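Side-chain contacts in beta-fructofuranosidase (Bifidobacterium adolescentis, PDB 6NOB), which probably releases terminal non-reducing beta-D-fructofuranoside residues from substrates such as sucrose by hydrolysis, as a family 32 glycoside hydrolase: residues Y78-D83 / H173-L178; A126-D131 / D156-G161; H143-L148 / I217-T222. All coordinates share one frame; numbering follows the deposited sequence.

Interaction 1: Y78-D83 / H173-L178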
loop_
_atom_site.group_PDB
_atom_site.type_symbol
_atom_site.label_atom_id
_atom_site.label_comp_id
_atom_site.label_asym_id
_atom_site.label_seq_id
_atom_site.Cartn_x
_atom_site.Cartn_y
_atom_site.Cartn_z
ATOM N N TYR A 78 18.617 11.685 5.321
ATOM C CA TYR A 78 17.824 12.511 6.220
ATOM C C TYR A 78 18.590 12.742 7.515
ATOM O O TYR A 78 19.460 11.949 7.887
ATOM C CB TYR A 78 16.461 11.871 6.523
ATOM C CG TYR A 78 16.518 10.420 6.950
ATOM C CD1 TYR A 78 16.809 10.074 8.264
ATOM C CD2 TYR A 78 16.258 9.396 6.046
ATOM C CE1 TYR A 78 16.853 8.752 8.665
ATOM C CE2 TYR A 78 16.302 8.066 6.437
ATOM C CZ TYR A 78 16.599 7.752 7.749
ATOM O OH TYR A 78 16.644 6.437 8.152
ATOM N N LEU A 79 18.260 13.846 8.183
ATOM C CA LEU A 79 18.678 14.093 9.556
ATOM C C LEU A 79 17.685 13.444 10.510
ATOM O O LEU A 79 16.482 13.402 10.244
ATOM C CB LEU A 79 18.759 15.593 9.844
ATOM C CG LEU A 79 19.907 16.389 9.225
ATOM C CD1 LEU A 79 19.649 17.880 9.373
ATOM C CD2 LEU A 79 21.233 16.004 9.864
ATOM N N SER A 80 18.194 12.944 11.635
ATOM C CA SER A 80 17.351 12.220 12.576
ATOM C C SER A 80 17.917 12.376 13.984
ATOM O O SER A 80 18.909 13.077 14.207
ATOM C CB SER A 80 17.227 10.746 12.170
ATOM O OG SER A 80 16.494 10.007 13.129
ATOM N N GLU A 81 17.252 11.721 14.940
ATOM C CA GLU A 81 17.668 11.682 16.345
ATOM C C GLU A 81 17.632 13.066 16.993
ATOM O O GLU A 81 18.508 13.426 17.781
ATOM C CB GLU A 81 19.047 11.042 16.503
ATOM C CG GLU A 81 19.062 9.555 16.190
ATOM C CD GLU A 81 17.987 8.787 16.940
ATOM O OE1 GLU A 81 17.298 7.959 16.309
ATOM O OE2 GLU A 81 17.831 9.011 18.159
ATOM N N CYS A 82 16.607 13.841 16.669
ATOM C CA CYS A 82 16.317 15.062 17.399
ATOM C C CYS A 82 15.522 14.738 18.663
ATOM O O CYS A 82 15.173 13.585 18.930
ATOM C CB CYS A 82 15.571 16.043 16.494
ATOM S SG CYS A 82 13.897 15.530 16.059
ATOM N N ASP A 83 15.268 15.764 19.470
ATOM C CA ASP A 83 14.340 15.608 20.579
ATOM C C ASP A 83 12.931 15.422 20.033
ATOM O O ASP A 83 12.537 16.071 19.061
ATOM C CB ASP A 83 14.393 16.821 21.509
ATOM C CG ASP A 83 15.649 16.854 22.361
ATOM O OD1 ASP A 83 16.378 15.841 22.384
ATOM O OD2 ASP A 83 15.902 17.895 23.009
ATOM N N HIS A 173 7.292 12.035 8.896
ATOM C CA HIS A 173 8.230 11.014 8.441
ATOM C C HIS A 173 9.185 10.602 9.553
ATOM O O HIS A 173 9.712 11.445 10.283
ATOM C CB HIS A 173 9.032 11.524 7.246
ATOM C CG HIS A 173 8.213 11.737 6.013
ATOM N ND1 HIS A 173 7.831 10.704 5.185
ATOM C CD2 HIS A 173 7.709 12.867 5.462
ATOM C CE1 HIS A 173 7.125 11.187 4.178
ATOM N NE2 HIS A 173 7.039 12.498 4.320
ATOM N N LEU A 174 9.429 9.296 9.657
ATOM C CA LEU A 174 10.292 8.715 10.681
ATOM C C LEU A 174 11.486 8.027 10.021
ATOM O O LEU A 174 11.512 7.901 8.791
ATOM C CB LEU A 174 9.483 7.742 11.541
ATOM C CG LEU A 174 8.471 8.428 12.460
ATOM C CD1 LEU A 174 7.724 7.406 13.299
ATOM C CD2 LEU A 174 9.166 9.460 13.344
ATOM N N PRO A 175 12.498 7.590 10.773
ATOM C CA PRO A 175 13.637 6.912 10.141
ATOM C C PRO A 175 13.249 5.564 9.549
ATOM O O PRO A 175 12.244 4.950 9.917
ATOM C CB PRO A 175 14.634 6.734 11.293
ATOM C CG PRO A 175 14.246 7.754 12.292
ATOM C CD PRO A 175 12.757 7.854 12.200
ATOM N N VAL A 176 14.085 5.107 8.611
ATOM C CA VAL A 176 13.899 3.790 8.010
ATOM C C VAL A 176 13.912 2.732 9.103
ATOM O O VAL A 176 14.785 2.728 9.980
ATOM C CB VAL A 176 14.979 3.529 6.950
ATOM C CG1 VAL A 176 15.006 2.059 6.558
ATOM C CG2 VAL A 176 14.736 4.402 5.730
ATOM N N PHE A 177 12.935 1.827 9.054
ATOM C CA PHE A 177 12.634 0.924 10.158
ATOM C C PHE A 177 13.304 -0.441 10.022
ATOM O O PHE A 177 14.012 -0.872 10.937
ATOM C CB PHE A 177 11.117 0.759 10.277
ATOM C CG PHE A 177 10.688 -0.017 11.479
ATOM C CD1 PHE A 177 10.813 0.528 12.747
ATOM C CD2 PHE A 177 10.155 -1.288 11.346
ATOM C CE1 PHE A 177 10.420 -0.182 13.861
ATOM C CE2 PHE A 177 9.758 -2.002 12.456
ATOM C CZ PHE A 177 9.889 -1.448 13.716
ATOM N N LEU A 178 13.082 -1.137 8.910
ATOM C CA LEU A 178 13.718 -2.421 8.645
ATOM C C LEU A 178 14.449 -2.357 7.313
ATOM O O LEU A 178 14.134 -1.538 6.448
ATOM C CB LEU A 178 12.701 -3.569 8.636
ATOM C CG LEU A 178 12.212 -4.035 10.008
ATOM C CD1 LEU A 178 10.899 -4.786 9.875
ATOM C CD2 LEU A 178 13.264 -4.901 10.684
#
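The Tyr78 side chain brings its hydroxyl end against the Pro175-Val176 peptide link, its phenol end lying between the two residues. Its OH accepts a hydrogen bond from the backbone N of Val176 at 2.9 Å, and the N-H points almost straight at the oxygen (162°). The two sides of the ring's outer half then meet different partners: Tyr78 CE1 lies 4.0 Å from Pro175 CB, and CE2 the same 4.0 Å from Val176 CG2. The ring meets the proline CA and the Val176 N obliquely, and the tyrosine crosses both side chains at about a right angle. With CG held between the backbone N and the carbonyl carbon (chi1 50°), the ring leaves the end of strand 72-80 directed at the other segment. The hydroxyl is thus both the polar partner of a backbone N-H and part of an apolar junction, for it also lies 3.6 Å from Val176 CB.

Two residues on, Ser80 makes a second, smaller touch, its OG 3.3 Å from Pro175 CG. Within its own segment Ser80 puts CB at the edge of the Tyr78 ring, in plane, and both strand residues touch the proline. Leu85 of helix 85-88 packs on both Ser80 and Pro175, while Phe20 of strand 16-23 touches both Tyr78 and Val176; together they help bury the contact. Val176 also has a bound 1,2-ethanediol, probably from the crystallisation liquor, about 4 Å from its side chain. The arrangement is an interdomain junction: a strand end of the N-terminal pair of four-stranded antiparallel sheets is pinned to the chain just beyond strand 172-173, the outer strand of the first blade of the GH32 five-bladed beta-propeller.

Interaction 2: A126-D131 / D156-G161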
loop_
_atom_site.group_PDB
_atom_site.type_symbol
_atom_site.label_atom_id
_atom_site.label_comp_id
_atom_site.label_asym_id
_atom_site.label_seq_id
_atom_site.Cartn_x
_atom_site.Cartn_y
_atom_site.Cartn_z
ATOM N N ALA A 126 11.044 10.574 -1.997
ATOM C CA ALA A 126 11.404 10.195 -3.355
ATOM C C ALA A 126 11.571 8.679 -3.380
ATOM O O ALA A 126 11.273 7.993 -2.396
ATOM C CB ALA A 126 12.671 10.927 -3.808
ATOM N N ARG A 127 12.063 8.160 -4.508
ATOM C CA ARG A 127 12.340 6.737 -4.692
ATOM C C ARG A 127 11.058 5.905 -4.663
ATOM O O ARG A 127 9.968 6.434 -4.899
ATOM C CB ARG A 127 13.345 6.242 -3.643
ATOM C CG ARG A 127 14.551 7.164 -3.432
ATOM C CD ARG A 127 15.485 7.204 -4.642
ATOM N NE ARG A 127 15.124 8.246 -5.602
ATOM C CZ ARG A 127 15.509 9.515 -5.511
ATOM N NH1 ARG A 127 16.262 9.913 -4.496
ATOM N NH2 ARG A 127 15.135 10.394 -6.433
ATOM N N TRP A 128 11.177 4.609 -4.377
ATOM C CA TRP A 128 10.103 3.644 -4.592
ATOM C C TRP A 128 9.438 3.238 -3.283
ATOM O O TRP A 128 10.109 3.053 -2.263
ATOM C CB TRP A 128 10.635 2.391 -5.297
ATOM C CG TRP A 128 9.698 1.209 -5.263
ATOM C CD1 TRP A 128 9.526 0.323 -4.233
ATOM C CD2 TRP A 128 8.829 0.769 -6.316
ATOM N NE1 TRP A 128 8.593 -0.625 -4.575
ATOM C CE2 TRP A 128 8.152 -0.377 -5.848
ATOM C CE3 TRP A 128 8.552 1.236 -7.605
ATOM C CZ2 TRP A 128 7.219 -1.063 -6.625
ATOM C CZ3 TRP A 128 7.624 0.552 -8.375
ATOM C CH2 TRP A 128 6.971 -0.585 -7.882
ATOM N N MET A 129 8.116 3.058 -3.337
ATOM C CA MET A 129 7.334 2.546 -2.218
ATOM C C MET A 129 6.210 1.665 -2.750
ATOM O O MET A 129 5.589 2.001 -3.764
ATOM C CB MET A 129 6.745 3.694 -1.386
ATOM C CG MET A 129 5.674 3.257 -0.393
ATOM S SD MET A 129 4.877 4.628 0.469
ATOM C CE MET A 129 3.762 5.231 -0.792
ATOM N N ASN A 130 5.947 0.537 -2.075
ATOM C CA ASN A 130 4.703 -0.181 -2.352
ATOM C C ASN A 130 3.885 -0.457 -1.084
ATOM O O ASN A 130 3.346 0.484 -0.491
ATOM C CB ASN A 130 4.952 -1.474 -3.158
ATOM C CG ASN A 130 6.141 -2.283 -2.679
ATOM O OD1 ASN A 130 7.281 -1.826 -2.723
ATOM N ND2 ASN A 130 5.883 -3.524 -2.279
ATOM N N ASP A 131 3.789 -1.719 -0.663
ATOM C CA ASP A 131 2.733 -2.154 0.249
ATOM C C ASP A 131 2.748 -1.361 1.555
ATOM O O ASP A 131 3.824 -1.088 2.101
ATOM C CB ASP A 131 2.891 -3.636 0.594
ATOM C CG ASP A 131 2.916 -4.535 -0.617
ATOM O OD1 ASP A 131 3.014 -4.034 -1.758
ATOM O OD2 ASP A 131 2.839 -5.761 -0.407
ATOM N N ASP A 156 13.127 -2.959 -5.620
ATOM C CA ASP A 156 14.447 -3.519 -5.345
ATOM C C ASP A 156 14.410 -4.142 -3.955
ATOM O O ASP A 156 13.335 -4.331 -3.375
ATOM C CB ASP A 156 15.539 -2.450 -5.477
ATOM C CG ASP A 156 16.876 -3.023 -5.907
ATOM O OD1 ASP A 156 17.102 -4.236 -5.714
ATOM O OD2 ASP A 156 17.702 -2.252 -6.439
ATOM N N ASN A 157 15.589 -4.464 -3.418
ATOM C CA ASN A 157 15.684 -5.093 -2.105
ATOM C C ASN A 157 14.930 -4.272 -1.064
ATOM O O ASN A 157 15.136 -3.061 -0.935
ATOM C CB ASN A 157 17.150 -5.255 -1.704
ATOM C CG ASN A 157 17.865 -6.316 -2.527
ATOM O OD1 ASN A 157 17.357 -7.423 -2.715
ATOM N ND2 ASN A 157 19.054 -5.981 -3.021
ATOM N N MET A 158 14.057 -4.944 -0.322
ATOM C CA MET A 158 12.963 -4.277 0.367
ATOM C C MET A 158 13.364 -3.810 1.761
ATOM O O MET A 158 13.909 -4.584 2.557
ATOM C CB MET A 158 11.753 -5.208 0.445
ATOM C CG MET A 158 10.845 -5.098 -0.767
ATOM S SD MET A 158 10.032 -3.489 -0.836
ATOM C CE MET A 158 10.937 -2.653 -2.133
ATOM N N HIS A 159 13.090 -2.537 2.039
ATOM C CA HIS A 159 13.176 -1.920 3.354
ATOM C C HIS A 159 11.767 -1.667 3.879
ATOM O O HIS A 159 10.772 -1.833 3.169
ATOM C CB HIS A 159 13.944 -0.593 3.307
ATOM C CG HIS A 159 15.298 -0.670 2.671
ATOM N ND1 HIS A 159 15.508 -1.197 1.414
ATOM C CD2 HIS A 159 16.507 -0.247 3.109
ATOM C CE1 HIS A 159 16.792 -1.114 1.115
ATOM N NE2 HIS A 159 17.420 -0.541 2.126
ATOM N N TRP A 160 11.691 -1.221 5.130
ATOM C CA TRP A 160 10.453 -0.724 5.719
ATOM C C TRP A 160 10.607 0.771 5.973
ATOM O O TRP A 160 11.435 1.184 6.792
ATOM C CB TRP A 160 10.121 -1.453 7.019
ATOM C CG TRP A 160 9.353 -2.725 6.842
ATOM C CD1 TRP A 160 9.525 -3.662 5.866
ATOM C CD2 TRP A 160 8.291 -3.201 7.675
ATOM N NE1 TRP A 160 8.637 -4.695 6.043
ATOM C CE2 TRP A 160 7.867 -4.434 7.147
ATOM C CE3 TRP A 160 7.657 -2.701 8.817
ATOM C CZ2 TRP A 160 6.836 -5.176 7.719
ATOM C CZ3 TRP A 160 6.634 -3.437 9.382
ATOM C CH2 TRP A 160 6.233 -4.661 8.836
ATOM N N GLY A 161 9.817 1.578 5.267
ATOM C CA GLY A 161 9.662 2.968 5.635
ATOM C C GLY A 161 8.697 3.116 6.796
ATOM O O GLY A 161 8.011 2.174 7.190
#
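Apolar contact joins Met158 to Trp128: the terminal methyl CE of Met158 lies 3.9 Å from Trp128 CD1, next to the indole nitrogen, and the two side chains meet at a slant. Bends at chi2 and chi3 curl the methionine back so that its thioether end turns to the strand. A mixed contact follows at Asn130, whose OD1 is 3.7 Å from Met158 SD and nearly as close to the methyl.

The hydrogen bonds run along strand 127-138 itself. Trp128 NE1 donates to Asn130 OD1 at 2.6 Å (146°), tilted out of the carbonyl plane. At the other end of the amide, Asn130 ND2 gives a straighter bond to Asp131 OD1 (3.0 Å, 161°), which it meets from above the carboxylate plane, and ND2 also binds a di(hydroxyethyl)ether molecule. These residues belong to the WMNDPNG signature, which in GH32 relatives carries the nucleophilic aspartate.

The chemistry implies a division of labour: the polar partners at both ends probably fix which way the Asn130 amide is flipped, while Met158 lies against these bonded groups as a nonpolar neighbour and offers Asn130 OD1 no competing donor.

Interaction 3: H143-L148 / I217-T222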
loop_
_atom_site.group_PDB
_atom_site.type_symbol
_atom_site.label_atom_id
_atom_site.label_comp_id
_atom_site.label_asym_id
_atom_site.label_seq_id
_atom_site.Cartn_x
_atom_site.Cartn_y
_atom_site.Cartn_z
ATOM N N HIS A 143 0.220 4.504 13.000
ATOM C CA HIS A 143 1.532 4.165 12.472
ATOM C C HIS A 143 1.387 3.535 11.096
ATOM O O HIS A 143 0.623 2.579 10.921
ATOM C CB HIS A 143 2.277 3.218 13.413
ATOM C CG HIS A 143 2.913 3.909 14.578
ATOM N ND1 HIS A 143 4.259 4.199 14.627
ATOM C CD2 HIS A 143 2.383 4.383 15.731
ATOM C CE1 HIS A 143 4.533 4.814 15.764
ATOM N NE2 HIS A 143 3.412 4.937 16.452
ATOM N N LEU A 144 2.125 4.070 10.131
ATOM C CA LEU A 144 2.132 3.573 8.762
ATOM C C LEU A 144 3.557 3.171 8.403
ATOM O O LEU A 144 4.438 4.030 8.281
ATOM C CB LEU A 144 1.601 4.630 7.797
ATOM C CG LEU A 144 1.788 4.377 6.302
ATOM C CD1 LEU A 144 1.077 3.103 5.875
ATOM C CD2 LEU A 144 1.278 5.569 5.513
ATOM N N PHE A 145 3.786 1.872 8.259
ATOM C CA PHE A 145 5.012 1.366 7.663
ATOM C C PHE A 145 4.747 1.041 6.199
ATOM O O PHE A 145 3.596 0.914 5.770
ATOM C CB PHE A 145 5.523 0.123 8.401
ATOM C CG PHE A 145 5.766 0.340 9.873
ATOM C CD1 PHE A 145 4.731 0.226 10.789
ATOM C CD2 PHE A 145 7.037 0.642 10.342
ATOM C CE1 PHE A 145 4.958 0.420 12.141
ATOM C CE2 PHE A 145 7.269 0.836 11.694
ATOM C CZ PHE A 145 6.231 0.725 12.593
ATOM N N PHE A 146 5.820 0.916 5.422
ATOM C CA PHE A 146 5.620 0.637 4.008
ATOM C C PHE A 146 6.868 0.029 3.388
ATOM O O PHE A 146 7.997 0.356 3.765
ATOM C CB PHE A 146 5.209 1.895 3.232
ATOM C CG PHE A 146 6.107 3.081 3.449
ATOM C CD1 PHE A 146 5.845 3.992 4.462
ATOM C CD2 PHE A 146 7.200 3.299 2.621
ATOM C CE1 PHE A 146 6.665 5.092 4.656
ATOM C CE2 PHE A 146 8.021 4.400 2.804
ATOM C CZ PHE A 146 7.755 5.296 3.824
ATOM N N GLN A 147 6.631 -0.866 2.429
ATOM C CA GLN A 147 7.690 -1.397 1.586
ATOM C C GLN A 147 8.396 -0.261 0.857
ATOM O O GLN A 147 7.746 0.615 0.281
ATOM C CB GLN A 147 7.096 -2.382 0.582
ATOM C CG GLN A 147 6.523 -3.641 1.203
ATOM C CD GLN A 147 7.599 -4.575 1.714
ATOM O OE1 GLN A 147 8.128 -5.393 0.965
ATOM N NE2 GLN A 147 7.929 -4.458 2.996
ATOM N N LEU A 148 9.728 -0.281 0.872
ATOM C CA LEU A 148 10.504 0.864 0.414
ATOM C C LEU A 148 11.802 0.408 -0.238
ATOM O O LEU A 148 12.474 -0.498 0.262
ATOM C CB LEU A 148 10.816 1.809 1.582
ATOM C CG LEU A 148 11.951 2.822 1.410
ATOM C CD1 LEU A 148 11.519 3.980 0.519
ATOM C CD2 LEU A 148 12.431 3.327 2.762
ATOM N N ILE A 217 4.945 -2.170 19.854
ATOM C CA ILE A 217 4.337 -2.741 18.656
ATOM C C ILE A 217 5.096 -4.014 18.318
ATOM O O ILE A 217 6.319 -3.981 18.131
ATOM C CB ILE A 217 4.379 -1.766 17.468
ATOM C CG1 ILE A 217 3.782 -0.408 17.827
ATOM C CG2 ILE A 217 3.659 -2.362 16.266
ATOM C CD1 ILE A 217 4.043 0.647 16.765
ATOM N N ARG A 218 4.387 -5.133 18.231
ATOM C CA ARG A 218 4.966 -6.360 17.708
ATOM C C ARG A 218 4.604 -6.489 16.235
ATOM O O ARG A 218 3.425 -6.436 15.870
ATOM C CB ARG A 218 4.493 -7.595 18.477
ATOM C CG ARG A 218 5.117 -8.882 17.947
ATOM C CD ARG A 218 5.045 -10.033 18.938
ATOM N NE ARG A 218 5.875 -9.819 20.123
ATOM C CZ ARG A 218 7.201 -9.919 20.142
ATOM N NH1 ARG A 218 7.867 -10.213 19.030
ATOM N NH2 ARG A 218 7.865 -9.716 21.272
ATOM N N LEU A 219 5.619 -6.654 15.397
ATOM C CA LEU A 219 5.433 -6.802 13.964
ATOM C C LEU A 219 5.706 -8.239 13.559
ATOM O O LEU A 219 6.604 -8.886 14.104
ATOM C CB LEU A 219 6.347 -5.849 13.197
ATOM C CG LEU A 219 6.023 -4.429 13.654
ATOM C CD1 LEU A 219 7.262 -3.721 14.172
ATOM C CD2 LEU A 219 5.345 -3.646 12.546
ATOM N N TYR A 220 4.900 -8.738 12.626
ATOM C CA TYR A 220 5.119 -10.025 11.978
ATOM C C TYR A 220 5.261 -9.758 10.488
ATOM O O TYR A 220 4.349 -9.199 9.873
ATOM C CB TYR A 220 3.960 -10.989 12.244
ATOM C CG TYR A 220 3.798 -11.389 13.694
ATOM C CD1 TYR A 220 4.428 -12.525 14.190
ATOM C CD2 TYR A 220 3.006 -10.644 14.562
ATOM C CE1 TYR A 220 4.283 -12.904 15.510
ATOM C CE2 TYR A 220 2.856 -11.015 15.888
ATOM C CZ TYR A 220 3.497 -12.148 16.355
ATOM O OH TYR A 220 3.356 -12.532 17.669
ATOM N N LEU A 221 6.398 -10.142 9.911
ATOM C CA LEU A 221 6.693 -9.804 8.527
ATOM C C LEU A 221 7.316 -10.994 7.813
ATOM O O LEU A 221 7.722 -11.983 8.430
ATOM C CB LEU A 221 7.624 -8.589 8.429
ATOM C CG LEU A 221 9.050 -8.793 8.948
ATOM C CD1 LEU A 221 10.057 -8.139 8.014
ATOM C CD2 LEU A 221 9.190 -8.243 10.358
ATOM N N THR A 222 7.394 -10.879 6.491
ATOM C CA THR A 222 8.021 -11.880 5.641
ATOM C C THR A 222 9.447 -11.461 5.317
ATOM O O THR A 222 9.692 -10.307 4.951
ATOM C CB THR A 222 7.235 -12.071 4.342
ATOM O OG1 THR A 222 5.956 -12.637 4.638
ATOM C CG2 THR A 222 7.991 -12.992 3.384
#
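His143 CG (chi1 -80°) and Ile217 CG1, the branch that carries CD1, both stand anti to the carbonyl carbon, as do Phe145 CG (chi1 -57°) and Leu219 CG; these torsions aim the four groups at one another. Every second residue of each strand points its CB toward the other. The strands belong to successive blades of the GH32 five-bladed beta-propeller: 141-149 in the first four-stranded blade, 216-227 in the next. Their backbones stay far apart, with the CA atoms of His143 and Ile217 9.7 Å from each other, and the contact is made by side chains.

Ile217 makes a CH-pi contact with His143. Its CD1 sits over the centre of the imidazole, 4.1 Å from the ring centroid and only 7° off the normal. The histidine's ND1 has its own partner: it is hydrogen-bonded to His162 NE2 of strand 159-165. That same His162 stacks on the Phe145 ring, tying the two aromatic side chains of the first blade together.

Farther along, the Phe145 and Leu219 side chains cross at about a right angle. Leu219 also touches Trp160 and Phe177, and Ile217 packs on Phe138. On the phenylalanine the leucine methyl lies over one face, displaced toward the rim, with Leu219 CD2 4.1 Å from Phe145 CE1.

Overall arrangement
The three contacts all touch the first propeller blade. Interactions 2 and 3, their centres about 12 Å apart, both reach its sheet, interaction 3 through strand 141-149 only; Gly161 N probably hydrogen-bonds to Phe146 O (2.7 Å). Interaction 1, its centre about 16 Å from that of interaction 2 and about 15 Å from that of interaction 3, meets the same blade: Phe177 and Leu178 both face Trp160 in a classic beta bulge, and Phe177 CG packs 3.5 Å from Phe145 CE2. Asn130 and Gln147 both bind a di(hydroxyethyl)ether, probably from the crystallisation liquor, beside the strand whose Asp131 probably corresponds to the family's nucleophile, consistent with the substrate pocket.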